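Local coordinates for protein putative Phosphoglycerate mutase (Plasmodium falciparum, PDB 3EOZ) that probably acts as a protein serine/threonine phosphatase of the histidine phosphatase superfamily, although it is named for phosphoglycerate mutase activity, at residues T21-L26 against D147-V152; V71-D76 against N95-P100. One frame throughout, in Å; residues are numbered along the deposited sequence.

Contact 1 (T21-L26 against D147-V152); sequences TKHIIL and DEYQLV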
loop_
_atom_site.group_PDB
_atom_site.type_symbol
_atom_site.label_atom_id
_atom_site.label_comp_id
_atom_site.label_asym_id
_atom_site.label_seq_id
_atom_site.Cartn_x
_atom_site.Cartn_y
_atom_site.Cartn_z
ATOM N N THR B 21 2.321 9.286 -25.550
ATOM C CA THR B 21 3.459 9.071 -24.600
ATOM C C THR B 21 3.810 10.378 -23.876
ATOM O O THR B 21 3.502 11.479 -24.350
ATOM C CB THR B 21 4.733 8.520 -25.311
ATOM O OG1 THR B 21 4.441 7.252 -25.922
ATOM C CG2 THR B 21 5.912 8.343 -24.319
ATOM N N LYS B 22 4.390 10.212 -22.692
ATOM C CA LYS B 22 5.042 11.252 -21.918
ATOM C C LYS B 22 5.751 10.426 -20.861
ATOM O O LYS B 22 5.102 9.635 -20.171
ATOM C CB LYS B 22 4.036 12.212 -21.282
ATOM C CG LYS B 22 4.682 13.301 -20.419
ATOM N N HIS B 23 7.074 10.520 -20.782
ATOM C CA HIS B 23 7.800 9.748 -19.784
ATOM C C HIS B 23 8.486 10.650 -18.758
ATOM O O HIS B 23 8.971 11.732 -19.083
ATOM C CB HIS B 23 8.775 8.766 -20.418
ATOM C CG HIS B 23 9.722 9.393 -21.384
ATOM N ND1 HIS B 23 10.378 10.575 -21.113
ATOM C CD2 HIS B 23 10.143 8.996 -22.611
ATOM C CE1 HIS B 23 11.147 10.891 -22.140
ATOM N NE2 HIS B 23 11.027 9.947 -23.059
ATOM N N ILE B 24 8.483 10.204 -17.506
ATOM C CA ILE B 24 8.982 10.995 -16.406
ATOM C C ILE B 24 9.808 10.072 -15.558
ATOM O O ILE B 24 9.429 8.921 -15.344
ATOM C CB ILE B 24 7.840 11.584 -15.568
ATOM C CG1 ILE B 24 6.901 12.432 -16.462
ATOM C CG2 ILE B 24 8.414 12.418 -14.412
ATOM C CD1 ILE B 24 5.447 12.338 -16.128
ATOM N N ILE B 25 10.953 10.561 -15.097
ATOM C CA ILE B 25 11.826 9.775 -14.257
ATOM C C ILE B 25 12.178 10.537 -13.003
ATOM O O ILE B 25 12.781 11.595 -13.058
ATOM C CB ILE B 25 13.099 9.369 -14.995
ATOM C CG1 ILE B 25 12.737 8.500 -16.203
ATOM C CG2 ILE B 25 14.021 8.597 -14.073
ATOM C CD1 ILE B 25 13.938 8.010 -16.990
ATOM N N LEU B 26 11.801 9.970 -11.867
ATOM C CA LEU B 26 12.062 10.577 -10.573
ATOM C C LEU B 26 13.153 9.771 -9.891
ATOM O O LEU B 26 13.125 8.559 -9.923
ATOM C CB LEU B 26 10.788 10.584 -9.720
ATOM C CG LEU B 26 9.541 11.232 -10.334
ATOM C CD1 LEU B 26 8.380 11.368 -9.287
ATOM C CD2 LEU B 26 9.893 12.599 -10.984
ATOM N N ASP B 147 13.014 10.273 -27.578
ATOM C CA ASP B 147 14.303 9.701 -27.184
ATOM C C ASP B 147 15.052 10.573 -26.176
ATOM O O ASP B 147 16.019 10.125 -25.551
ATOM C CB ASP B 147 15.172 9.421 -28.415
ATOM C CG ASP B 147 15.002 7.998 -28.938
ATOM O OD1 ASP B 147 14.169 7.234 -28.378
ATOM O OD2 ASP B 147 15.718 7.645 -29.906
ATOM N N GLU B 148 14.608 11.811 -26.007
ATOM C CA GLU B 148 15.202 12.684 -25.010
ATOM C C GLU B 148 14.612 12.367 -23.635
ATOM O O GLU B 148 13.400 12.256 -23.490
ATOM C CB GLU B 148 14.959 14.146 -25.379
ATOM C CG GLU B 148 16.006 15.095 -24.803
ATOM C CD GLU B 148 15.665 16.551 -25.076
ATOM O OE1 GLU B 148 15.163 16.811 -26.193
ATOM O OE2 GLU B 148 15.880 17.418 -24.186
ATOM N N TYR B 149 15.481 12.210 -22.644
ATOM C CA TYR B 149 15.070 12.034 -21.267
ATOM C C TYR B 149 15.685 13.091 -20.352
ATOM O O TYR B 149 16.807 13.507 -20.558
ATOM C CB TYR B 149 15.498 10.657 -20.779
ATOM C CG TYR B 149 14.684 9.526 -21.351
ATOM C CD1 TYR B 149 13.560 9.057 -20.697
ATOM C CD2 TYR B 149 15.042 8.924 -22.546
ATOM C CE1 TYR B 149 12.804 8.020 -21.220
ATOM C CE2 TYR B 149 14.300 7.889 -23.075
ATOM C CZ TYR B 149 13.180 7.433 -22.404
ATOM O OH TYR B 149 12.428 6.397 -22.923
ATOM N N GLN B 150 14.941 13.517 -19.336
ATOM C CA GLN B 150 15.505 14.287 -18.227
ATOM C C GLN B 150 15.272 13.515 -16.927
ATOM O O GLN B 150 14.294 12.771 -16.802
ATOM C CB GLN B 150 14.873 15.676 -18.100
ATOM C CG GLN B 150 15.004 16.598 -19.307
ATOM C CD GLN B 150 13.987 16.320 -20.371
ATOM O OE1 GLN B 150 12.807 16.226 -20.083
ATOM N NE2 GLN B 150 14.444 16.154 -21.623
ATOM N N LEU B 151 16.180 13.701 -15.970
ATOM C CA LEU B 151 16.114 13.060 -14.668
ATOM C C LEU B 151 15.777 14.107 -13.641
ATOM O O LEU B 151 16.447 15.128 -13.548
ATOM C CB LEU B 151 17.449 12.422 -14.316
ATOM C CG LEU B 151 17.936 11.323 -15.261
ATOM C CD1 LEU B 151 19.324 10.844 -14.864
ATOM C CD2 LEU B 151 16.986 10.168 -15.268
ATOM N N VAL B 152 14.713 13.874 -12.882
ATOM C CA VAL B 152 14.308 14.819 -11.861
ATOM C C VAL B 152 14.740 14.219 -10.539
ATOM O O VAL B 152 14.239 13.184 -10.152
ATOM C CB VAL B 152 12.800 15.054 -11.912
ATOM C CG1 VAL B 152 12.398 16.160 -10.958
ATOM C CG2 VAL B 152 12.400 15.406 -13.322
HETATM O O HOH W 1 12.378 12.074 -19.538
HETATM O O HOH W 2 11.652 13.073 -16.755
#

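Contact 2 (V71-D76 against N95-P100); sequences VIYHSD and NLINDP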
loop_
_atom_site.group_PDB
_atom_site.type_symbol
_atom_site.label_atom_id
_atom_site.label_comp_id
_atom_site.label_asym_id
_atom_site.label_seq_id
_atom_site.Cartn_x
_atom_site.Cartn_y
_atom_site.Cartn_z
ATOM N N VAL B 71 19.105 16.661 -19.490
ATOM C CA VAL B 71 19.110 17.452 -18.245
ATOM C C VAL B 71 18.933 16.585 -17.002
ATOM O O VAL B 71 18.220 15.601 -17.021
ATOM C CB VAL B 71 17.983 18.499 -18.225
ATOM C CG1 VAL B 71 18.169 19.470 -17.040
ATOM C CG2 VAL B 71 17.906 19.247 -19.557
ATOM N N ILE B 72 19.593 16.974 -15.923
ATOM C CA ILE B 72 19.387 16.402 -14.623
ATOM C C ILE B 72 18.959 17.566 -13.731
ATOM O O ILE B 72 19.730 18.502 -13.522
ATOM C CB ILE B 72 20.673 15.753 -14.099
ATOM C CG1 ILE B 72 21.088 14.584 -15.007
ATOM C CG2 ILE B 72 20.482 15.243 -12.686
ATOM C CD1 ILE B 72 22.450 13.988 -14.666
ATOM N N TYR B 73 17.729 17.525 -13.221
ATOM C CA TYR B 73 17.213 18.617 -12.377
ATOM C C TYR B 73 17.415 18.333 -10.902
ATOM O O TYR B 73 17.448 17.174 -10.493
ATOM C CB TYR B 73 15.733 18.828 -12.628
ATOM C CG TYR B 73 15.406 19.278 -14.014
ATOM C CD1 TYR B 73 14.966 18.377 -14.977
ATOM C CD2 TYR B 73 15.528 20.604 -14.370
ATOM C CE1 TYR B 73 14.641 18.787 -16.261
ATOM C CE2 TYR B 73 15.207 21.027 -15.645
ATOM C CZ TYR B 73 14.772 20.111 -16.593
ATOM O OH TYR B 73 14.456 20.544 -17.850
ATOM N N HIS B 74 17.539 19.383 -10.095
ATOM C CA HIS B 74 17.698 19.195 -8.662
ATOM C C HIS B 74 17.338 20.438 -7.886
ATOM O O HIS B 74 17.156 21.503 -8.449
ATOM C CB HIS B 74 19.130 18.767 -8.339
ATOM C CG HIS B 74 20.155 19.792 -8.706
ATOM N ND1 HIS B 74 20.476 20.850 -7.880
ATOM C CD2 HIS B 74 20.922 19.929 -9.815
ATOM C CE1 HIS B 74 21.385 21.602 -8.473
ATOM N NE2 HIS B 74 21.675 21.060 -9.645
ATOM N N SER B 75 17.226 20.287 -6.576
ATOM C CA SER B 75 16.888 21.411 -5.693
ATOM C C SER B 75 18.153 22.198 -5.290
ATOM O O SER B 75 19.254 21.862 -5.700
ATOM C CB SER B 75 16.199 20.881 -4.438
ATOM O OG SER B 75 17.162 20.303 -3.567
ATOM N N ASP B 76 17.970 23.225 -4.463
ATOM C CA ASP B 76 19.082 23.965 -3.868
ATOM C C ASP B 76 19.852 23.166 -2.832
ATOM O O ASP B 76 20.977 23.534 -2.515
ATOM C CB ASP B 76 18.581 25.220 -3.159
ATOM C CG ASP B 76 18.072 26.271 -4.110
ATOM O OD1 ASP B 76 18.355 26.157 -5.317
ATOM O OD2 ASP B 76 17.399 27.216 -3.643
ATOM N N ASN B 95 23.269 18.358 -18.788
ATOM C CA ASN B 95 23.356 19.607 -18.040
ATOM C C ASN B 95 22.615 19.524 -16.697
ATOM O O ASN B 95 21.448 19.144 -16.648
ATOM C CB ASN B 95 22.804 20.749 -18.901
ATOM C CG ASN B 95 23.451 20.800 -20.296
ATOM O OD1 ASN B 95 22.801 20.512 -21.310
ATOM N ND2 ASN B 95 24.742 21.124 -20.342
ATOM N N LEU B 96 23.304 19.862 -15.613
ATOM C CA LEU B 96 22.685 19.973 -14.306
ATOM C C LEU B 96 21.944 21.295 -14.225
ATOM O O LEU B 96 22.545 22.338 -14.420
ATOM C CB LEU B 96 23.734 19.883 -13.194
ATOM C CG LEU B 96 24.222 18.464 -12.834
ATOM C CD1 LEU B 96 24.348 17.601 -14.070
ATOM C CD2 LEU B 96 25.546 18.490 -12.093
ATOM N N ILE B 97 20.636 21.257 -13.981
ATOM C CA ILE B 97 19.855 22.482 -13.785
ATOM C C ILE B 97 19.232 22.527 -12.397
ATOM O O ILE B 97 18.589 21.571 -11.970
ATOM C CB ILE B 97 18.758 22.673 -14.850
ATOM C CG1 ILE B 97 19.369 23.191 -16.150
ATOM C CG2 ILE B 97 17.718 23.710 -14.381
ATOM C CD1 ILE B 97 20.347 22.250 -16.781
ATOM N N ASN B 98 19.430 23.657 -11.717
ATOM C CA ASN B 98 18.911 23.920 -10.381
ATOM C C ASN B 98 17.499 24.475 -10.474
ATOM O O ASN B 98 17.273 25.449 -11.189
ATOM C CB ASN B 98 19.812 24.936 -9.674
ATOM C CG ASN B 98 19.413 25.184 -8.211
ATOM O OD1 ASN B 98 18.248 25.415 -7.897
ATOM N ND2 ASN B 98 20.396 25.148 -7.315
ATOM N N ASP B 99 16.562 23.866 -9.745
ATOM C CA ASP B 99 15.174 24.324 -9.702
ATOM C C ASP B 99 14.789 24.478 -8.243
ATOM O O ASP B 99 14.510 23.492 -7.571
ATOM C CB ASP B 99 14.236 23.333 -10.401
ATOM C CG ASP B 99 12.791 23.820 -10.461
ATOM O OD1 ASP B 99 12.490 24.859 -9.841
ATOM O OD2 ASP B 99 11.952 23.161 -11.133
ATOM N N PRO B 100 14.792 25.722 -7.736
ATOM C CA PRO B 100 14.366 25.952 -6.356
ATOM C C PRO B 100 12.932 25.482 -6.043
ATOM O O PRO B 100 12.609 25.279 -4.875
ATOM C CB PRO B 100 14.485 27.483 -6.188
ATOM C CG PRO B 100 14.680 28.032 -7.508
ATOM C CD PRO B 100 15.250 26.964 -8.379
#

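Contact 1 (T21-L26 against D147-V152)
L26 and V152 sit in register at the point where two central parallel strands of the histidine phosphatase sheet come together, their CA atoms 5.0 Å apart. The bridge rests on one direct backbone bond, V152 N to I25 O at 3.0 Å with an N-H...O angle of 166°, and L26 CA adds a C-H...O contact to V152 O. On the L26/V152 face the two side chains run alongside each other in the same direction, L26 CD2 meeting V152 CB, with F139 packing on L26 and Y138 on V152, both from helix 114-139. I25 packs on both L151 and Y149: its CG2 branch, anti to the backbone N, reaches L151 CD2 at 3.6 Å, while I25 CD1 approaches Y149 CD1 obliquely, 3.9 Å away. The direct bond, the short I25-L151 contact and the burial of I25, L26, L151 and V152 mark this end as the tight one. L64 of helix 49-64 packs on I25, L151 and Y149.

Toward the N termini the strand axes diverge at 34°, and the CA atoms of H23 and Y149 are 7.8 Å apart. H23 and Q150 are partly exposed here, and two waters bridge the widened interval. One accepts from I25 N and donates to Q150 O at 2.7 Å; another accepts from Q150 N and gives only a weak bond to H23 O. Beyond them H23 and Y149 form an offset stack, centroids 3.8 Å apart and planes at 15°. E148 O lies at the imidazole's edge. The waters thus serve backbone N-H and C=O groups too far apart to pair directly, while E146 O, bonded to H23 NE2, and K67 NZ, bonded to Y149 OH, hold the polar ends of the stacked rings.

Contact 2 (V71-D76 against N95-P100)
Strands 71-74 and 95-98 run parallel, axes 4.7 Å apart at closest and 26° askew, with four bridges from V71-N95 to H74-N98. They are the two strands of a beta-alpha-beta unit, joined through helix 78-88; strand 95-98 is the outermost at this end of the chain's sheet. I72 N donates to N95 O and I72 O accepts from I97 N; H74 N donates to I97 O, and D99 N donates to H74 O at 2.8 Å, nearly straight at 171°. Each of I72 and H74 uses both its N and its O on the neighbouring segment, straddling one residue of it, L96 and N98 respectively. CA-H...O contacts such as Y73 CA to I97 O accompany these bonds.

On the V71/Y73/I97 face, I97 is the hub. Its CD1 meets V71 CG1 at 3.5 Å, and I97 CG2 lies obliquely against Y73 CD2 at 3.8 Å. V71 CG1, anti to the backbone N, also rests over the centre of the Y73 ring. Y138 meets the Y73 ring edge-to-face and bonds through its OH to D99 OD2. On the other face I72 and L96 lie side by side, I72 CB and L96 CD1 4.1 Å apart.

With chi1 at 63°, CG of H74 stands between its own backbone N and carbonyl carbon, and one face of the ring comes against I97 O and N98 CA, the latter a CH-pi contact 4.1 Å from the centroid. L96 CB lies instead at the ring's edge. From helix 78-88, S88 touches L96, and K81 packs on H74 and N98. Past the strand ends, the D76 carboxylate stands beside P100 CB. The imidazole's rotation is fixed by H74 ND1 donating to S75 O at 2.7 Å, with the acceptor close to the ring plane.

In the fold
From the N terminus, strand 22-28 is followed by helix 49-64 and then strand 68-74, whose end supplies the first half of contact 2. Helix 78-88 leads to strand 95-98, so contact 2 closes a short loop of 18 intervening residues. The chain continues through helix 114-139 before strand 148-154 returns to 22-28 and closes contact 1 across 120 residues; the smaller loop therefore lies wholly within the larger. Strand 148-154 is also adjacent to 68-74, and L151 probably bonds through its backbone to V71 and Y73. The sheet order 95-98, 68-74, 148-154, 22-28 thus joins both contacts, extending from an outermost strand to its centre.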